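Local coordinates for protein aphrodisin (Mesocricetus auratus, PDB 1E5P) that acts as an aphrodisiac pheromone that elicits copulatory behaviour in male hamsters and, as a lipocalin, probably carries small odorant molecules, at residues 58-63 with 74-79; 29-34 with 47-52. All blocks are in the same frame, centred on the assembly; numbering follows the deposited sequence.

Contact 1. Residues 58-63 with 74-79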
loop_
_atom_site.group_PDB
_atom_site.type_symbol
_atom_site.label_atom_id
_atom_site.label_comp_id
_atom_site.label_asym_id
_atom_site.label_seq_id
_atom_site.Cartn_x
_atom_site.Cartn_y
_atom_site.Cartn_z
ATOM N N SER A 58 -2.350 12.726 9.782
ATOM C CA SER A 58 -3.388 13.268 8.906
ATOM C C SER A 58 -4.222 12.105 8.356
ATOM O O SER A 58 -3.752 11.359 7.504
ATOM C CB SER A 58 -2.741 14.043 7.769
ATOM O OG SER A 58 -3.748 14.562 6.908
ATOM N N LYS A 59 -5.418 11.972 8.917
ATOM C CA LYS A 59 -6.331 10.887 8.498
ATOM C C LYS A 59 -6.895 11.272 7.137
ATOM O O LYS A 59 -7.318 12.422 6.938
ATOM C CB LYS A 59 -7.434 10.728 9.541
ATOM C CG LYS A 59 -8.126 9.373 9.413
ATOM C CD LYS A 59 -9.259 9.250 10.427
ATOM C CE LYS A 59 -9.742 7.797 10.477
ATOM N NZ LYS A 59 -10.920 7.691 11.405
ATOM N N THR A 60 -6.884 10.327 6.212
ATOM C CA THR A 60 -7.200 10.590 4.830
ATOM C C THR A 60 -8.065 9.514 4.200
ATOM O O THR A 60 -7.979 8.351 4.590
ATOM C CB THR A 60 -5.814 10.522 4.083
ATOM O OG1 THR A 60 -4.843 11.320 4.805
ATOM C CG2 THR A 60 -5.917 11.014 2.667
ATOM N N THR A 61 -8.920 9.939 3.253
ATOM C CA THR A 61 -9.646 8.947 2.467
ATOM C C THR A 61 -9.413 9.254 0.983
ATOM O O THR A 61 -9.346 10.428 0.582
ATOM C CB THR A 61 -11.164 8.902 2.696
ATOM O OG1 THR A 61 -11.701 10.200 2.428
ATOM C CG2 THR A 61 -11.488 8.465 4.111
ATOM N N VAL A 62 -9.230 8.217 0.185
ATOM C CA VAL A 62 -9.138 8.352 -1.258
ATOM C C VAL A 62 -9.999 7.221 -1.861
ATOM O O VAL A 62 -10.303 6.244 -1.172
ATOM C CB VAL A 62 -7.722 8.229 -1.847
ATOM C CG1 VAL A 62 -6.837 9.364 -1.359
ATOM C CG2 VAL A 62 -7.113 6.880 -1.533
ATOM N N ILE A 63 -10.390 7.396 -3.105
ATOM C CA ILE A 63 -11.164 6.366 -3.797
ATOM C C ILE A 63 -10.372 5.770 -4.960
ATOM O O ILE A 63 -9.832 6.534 -5.761
ATOM C CB ILE A 63 -12.495 6.914 -4.333
ATOM C CG1 ILE A 63 -13.323 7.544 -3.219
ATOM C CG2 ILE A 63 -13.275 5.797 -5.044
ATOM C CD1 ILE A 63 -13.787 6.589 -2.151
ATOM N N THR A 74 -6.094 5.891 -8.499
ATOM C CA THR A 74 -6.407 6.859 -7.469
ATOM C C THR A 74 -5.401 8.021 -7.514
ATOM O O THR A 74 -4.237 7.828 -7.855
ATOM C CB THR A 74 -6.493 6.278 -6.049
ATOM O OG1 THR A 74 -7.166 7.258 -5.200
ATOM C CG2 THR A 74 -5.117 6.012 -5.473
ATOM N N GLN A 75 -5.898 9.218 -7.215
ATOM C CA GLN A 75 -5.038 10.395 -7.174
ATOM C C GLN A 75 -4.624 10.629 -5.726
ATOM O O GLN A 75 -5.470 10.807 -4.846
ATOM C CB GLN A 75 -5.765 11.638 -7.733
ATOM C CG GLN A 75 -5.884 11.545 -9.252
ATOM C CD GLN A 75 -6.112 12.874 -9.939
ATOM O OE1 GLN A 75 -5.243 13.739 -9.942
ATOM N NE2 GLN A 75 -7.294 13.003 -10.538
ATOM N N PHE A 76 -3.317 10.549 -5.455
ATOM C CA PHE A 76 -2.794 10.814 -4.119
ATOM C C PHE A 76 -1.270 10.949 -4.260
ATOM O O PHE A 76 -0.637 9.990 -4.701
ATOM C CB PHE A 76 -3.126 9.753 -3.070
ATOM C CG PHE A 76 -2.607 10.190 -1.689
ATOM C CD1 PHE A 76 -3.282 11.123 -0.947
ATOM C CD2 PHE A 76 -1.434 9.639 -1.229
ATOM C CE1 PHE A 76 -2.774 11.517 0.301
ATOM C CE2 PHE A 76 -0.921 10.025 0.013
ATOM C CZ PHE A 76 -1.610 10.959 0.751
ATOM N N GLU A 77 -0.752 12.153 -4.024
ATOM C CA GLU A 77 0.694 12.342 -4.191
ATOM C C GLU A 77 1.098 11.949 -5.611
ATOM O O GLU A 77 2.152 11.351 -5.857
ATOM C CB GLU A 77 1.497 11.599 -3.135
ATOM C CG GLU A 77 1.325 12.150 -1.725
ATOM C CD GLU A 77 1.952 13.487 -1.470
ATOM O OE1 GLU A 77 2.624 14.073 -2.338
ATOM O OE2 GLU A 77 1.768 13.997 -0.330
ATOM N N GLY A 78 0.261 12.350 -6.579
ATOM C CA GLY A 78 0.465 11.961 -7.965
ATOM C C GLY A 78 -0.605 10.933 -8.379
ATOM O O GLY A 78 -1.633 10.732 -7.711
ATOM N N ASN A 79 -0.322 10.274 -9.493
ATOM C CA ASN A 79 -1.312 9.295 -10.015
ATOM C C ASN A 79 -0.864 7.907 -9.611
ATOM O O ASN A 79 0.318 7.578 -9.819
ATOM C CB ASN A 79 -1.362 9.457 -11.540
ATOM C CG ASN A 79 -1.824 10.850 -11.943
ATOM O OD1 ASN A 79 -2.724 11.409 -11.346
ATOM N ND2 ASN A 79 -1.181 11.382 -12.982
HETATM O O HOH W 1 -8.718 9.002 -6.825
#
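Thr74, at the start of the 74-79 segment, carries the polar half of this contact with strand 58-63. Its CB lies 3.4 Å from Ile63 O. From there OG1 stands anti to the backbone N (chi1 -164°), which puts the hydroxyl against the neighbouring strand, where it donates a hydrogen bond of 2.8 Å to Ile63 O. The donor sits well above the carbonyl plane. The same OG1 passes 3.5 Å from Val62 CB, the two side chains crossing at about a right angle. A water completes the join, donating to Ile63 O and accepting from Gln75 N, so that side chain and solvent both bind one carbonyl. Strands 56-66 and 72-75 form a hairpin in the antiparallel lipocalin barrel; the chains diverge from Ile63 and Thr74, their CA atoms 6.0 Å apart, and beyond the water bridge mainly side chains meet. A valine at Thr74 would lose the hydroxyl and its direct hydrogen bond, and would probably leave Ile63 O less firmly held. Further along, Phe76, with CG anti to its backbone N, brings CD1 to 4.0 Å from Val62 CG1 and meets Thr60 CG2 tip to tip through CE1, also at 4.0 Å. Thr60 OG1 turns back to donate to Ser58 O.

Contact 2. Residues 29-34 with 47-52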
loop_
_atom_site.group_PDB
_atom_site.type_symbol
_atom_site.label_atom_id
_atom_site.label_comp_id
_atom_site.label_asym_id
_atom_site.label_seq_id
_atom_site.Cartn_x
_atom_site.Cartn_y
_atom_site.Cartn_z
ATOM N N LEU A 29 4.881 8.617 0.322
ATOM C CA LEU A 29 4.178 7.348 0.059
ATOM C C LEU A 29 4.260 6.378 1.227
ATOM O O LEU A 29 3.957 5.196 1.067
ATOM C CB LEU A 29 4.705 6.717 -1.228
ATOM C CG LEU A 29 4.664 7.631 -2.481
ATOM C CD1 LEU A 29 5.215 6.882 -3.670
ATOM C CD2 LEU A 29 3.230 8.113 -2.718
ATOM N N ARG A 30 4.672 6.886 2.394
ATOM C CA ARG A 30 4.706 6.052 3.596
ATOM C C ARG A 30 3.334 6.188 4.268
ATOM O O ARG A 30 3.050 7.147 4.954
ATOM C CB ARG A 30 5.836 6.444 4.550
ATOM C CG ARG A 30 5.962 5.436 5.704
ATOM C CD ARG A 30 7.099 5.872 6.622
ATOM N NE ARG A 30 7.321 4.968 7.749
ATOM C CZ ARG A 30 8.315 4.066 7.753
ATOM N NH1 ARG A 30 9.135 3.948 6.721
ATOM N NH2 ARG A 30 8.486 3.286 8.827
ATOM N N PHE A 31 2.473 5.214 4.001
ATOM C CA PHE A 31 1.112 5.380 4.537
ATOM C C PHE A 31 0.725 4.178 5.374
ATOM O O PHE A 31 1.220 3.055 5.204
ATOM C CB PHE A 31 0.155 5.671 3.395
ATOM C CG PHE A 31 -0.082 4.389 2.622
ATOM C CD1 PHE A 31 0.812 3.897 1.699
ATOM C CD2 PHE A 31 -1.248 3.694 2.888
ATOM C CE1 PHE A 31 0.533 2.694 1.050
ATOM C CE2 PHE A 31 -1.535 2.511 2.237
ATOM C CZ PHE A 31 -0.631 2.013 1.311
ATOM N N TYR A 32 -0.146 4.512 6.319
ATOM C CA TYR A 32 -0.585 3.567 7.324
ATOM C C TYR A 32 -2.081 3.272 7.129
ATOM O O TYR A 32 -2.932 4.087 7.484
ATOM C CB TYR A 32 -0.314 4.144 8.713
ATOM C CG TYR A 32 1.134 4.597 8.931
ATOM C CD1 TYR A 32 1.573 5.866 8.628
ATOM C CD2 TYR A 32 2.041 3.661 9.415
ATOM C CE1 TYR A 32 2.908 6.219 8.839
ATOM C CE2 TYR A 32 3.368 4.003 9.643
ATOM C CZ TYR A 32 3.784 5.276 9.335
ATOM O OH TYR A 32 5.107 5.641 9.536
ATOM N N PHE A 33 -2.352 2.097 6.531
ATOM C CA PHE A 33 -3.760 1.748 6.325
ATOM C C PHE A 33 -4.567 1.749 7.623
ATOM O O PHE A 33 -4.052 1.489 8.706
ATOM C CB PHE A 33 -3.884 0.305 5.783
ATOM C CG PHE A 33 -3.829 0.077 4.321
ATOM C CD1 PHE A 33 -4.876 0.434 3.483
ATOM C CD2 PHE A 33 -2.742 -0.579 3.758
ATOM C CE1 PHE A 33 -4.822 0.180 2.129
ATOM C CE2 PHE A 33 -2.679 -0.839 2.397
ATOM C CZ PHE A 33 -3.719 -0.444 1.593
ATOM N N ARG A 34 -5.877 1.999 7.463
ATOM C CA ARG A 34 -6.834 1.798 8.539
ATOM C C ARG A 34 -8.030 0.973 8.035
ATOM O O ARG A 34 -8.506 0.126 8.809
ATOM C CB ARG A 34 -7.362 3.111 9.131
ATOM C CG ARG A 34 -6.282 3.883 9.926
ATOM C CD ARG A 34 -5.998 3.175 11.234
ATOM N NE ARG A 34 -5.032 3.828 12.141
ATOM C CZ ARG A 34 -3.724 3.570 12.061
ATOM N NH1 ARG A 34 -3.241 2.729 11.158
ATOM N NH2 ARG A 34 -2.886 4.139 12.932
ATOM N N ILE A 47 -10.206 3.900 0.427
ATOM C CA ILE A 47 -9.127 3.513 1.339
ATOM C C ILE A 47 -8.989 4.607 2.399
ATOM O O ILE A 47 -8.906 5.768 2.005
ATOM C CB ILE A 47 -7.787 3.345 0.577
ATOM C CG1 ILE A 47 -7.958 2.243 -0.486
ATOM C CG2 ILE A 47 -6.671 2.982 1.528
ATOM C CD1 ILE A 47 -6.832 2.108 -1.473
ATOM N N THR A 48 -9.014 4.204 3.659
ATOM C CA THR A 48 -8.842 5.177 4.762
ATOM C C THR A 48 -7.452 4.867 5.356
ATOM O O THR A 48 -7.176 3.703 5.582
ATOM C CB THR A 48 -9.914 4.943 5.822
ATOM O OG1 THR A 48 -11.201 5.160 5.201
ATOM C CG2 THR A 48 -9.778 5.926 6.989
ATOM N N PHE A 49 -6.675 5.919 5.531
ATOM C CA PHE A 49 -5.304 5.700 6.000
ATOM C C PHE A 49 -4.763 6.967 6.633
ATOM O O PHE A 49 -5.350 8.054 6.511
ATOM C CB PHE A 49 -4.419 5.304 4.800
ATOM C CG PHE A 49 -4.340 6.349 3.719
ATOM C CD1 PHE A 49 -5.336 6.451 2.755
ATOM C CD2 PHE A 49 -3.290 7.254 3.663
ATOM C CE1 PHE A 49 -5.300 7.420 1.773
ATOM C CE2 PHE A 49 -3.225 8.222 2.677
ATOM C CZ PHE A 49 -4.223 8.295 1.710
ATOM N N TYR A 50 -3.644 6.785 7.328
ATOM C CA TYR A 50 -2.952 7.949 7.874
ATOM C C TYR A 50 -1.624 8.162 7.129
ATOM O O TYR A 50 -0.982 7.211 6.672
ATOM C CB TYR A 50 -2.572 7.732 9.364
ATOM C CG TYR A 50 -3.665 8.122 10.335
ATOM C CD1 TYR A 50 -3.808 9.450 10.740
ATOM C CD2 TYR A 50 -4.539 7.159 10.848
ATOM C CE1 TYR A 50 -4.795 9.826 11.638
ATOM C CE2 TYR A 50 -5.524 7.527 11.746
ATOM C CZ TYR A 50 -5.651 8.853 12.122
ATOM O OH TYR A 50 -6.633 9.239 13.003
ATOM N N VAL A 51 -1.269 9.424 7.008
ATOM C CA VAL A 51 0.087 9.805 6.584
ATOM C C VAL A 51 0.535 10.904 7.570
ATOM O O VAL A 51 -0.308 11.562 8.169
ATOM C CB VAL A 51 0.217 10.361 5.173
ATOM C CG1 VAL A 51 0.108 9.228 4.170
ATOM C CG2 VAL A 51 -0.751 11.503 4.896
ATOM N N ILE A 52 1.852 11.065 7.724
ATOM C CA ILE A 52 2.311 12.189 8.558
ATOM C C ILE A 52 2.618 13.349 7.615
ATOM O O ILE A 52 3.414 13.180 6.677
ATOM C CB ILE A 52 3.595 11.821 9.332
ATOM C CG1 ILE A 52 3.355 10.626 10.230
ATOM C CG2 ILE A 52 4.074 13.048 10.101
ATOM C CD1 ILE A 52 2.260 10.736 11.242
HETATM O O HOH W 2 3.789 9.090 6.711
#
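The hairpin of strands 32-39 and 44-53 in the lipocalin barrel contributes this buried pairing, antiparallel with the short strand axes at 145°. Tyr32 and Tyr50 form the hydrogen-bonded pair: Tyr32 N donates to Tyr50 O at 2.8 Å, nearly straight and in the carbonyl plane, and Tyr50 N returns an equally short bond to Tyr32 O. Arg34 N then reaches a lone pair of Thr48 O, while beyond the other end a water bridges Arg30 O and Ile52 N. Phe33 and Phe49 make the adjoining non-hydrogen-bonded pair, and as along any beta strand successive side chains alternate between the two faces of the sheet. On the side of Phe33 and Phe49, Phe31 turns an edge to the face of Phe49, offset, with centroids 5.8 Å apart and planes at 83°. Phe31 CE2 also lies over the centre of the Phe33 ring, and Phe33 CE1 presses on Ile47 CG2 at 3.4 Å. On the side of Tyr32 and Tyr50, the Arg34 chain bends at chi2 (-72°), bringing NE to the edge of the Tyr50 ring, 3.6 Å from CD2, which lies over one face of the guanidinium. NH1 donates to Phe33 O, NE to Pro150 O, and NH2 forms a salt bridge with Asp147. Arg30 NE donates to Tyr32 OH in the guanidinium plane, while its NH1 donates to Ile23 O.

Overall arrangement
Both segments of contact 2 precede those of contact 1 in the chain, and the centres of the two contacts lie about 9 Å apart in one antiparallel sheet. The pairing of strand 44-53 with strand 56-66 joins them, so the order across the sheet is 32-39, 44-53, 56-66, 72-75. Probable backbone hydrogen bonds from Thr60 N to Phe49 O and from Ile47 N to Val62 O cross that seam, and the ring of Phe49 in contact 2 meets Phe76 of contact 1 edge-to-face. Contact 2 is buried, whereas contact 1 is nearer the surface. Together they illustrate how successive hairpins build the wall of a lipocalin barrel, the fold that in this family encloses small ligands.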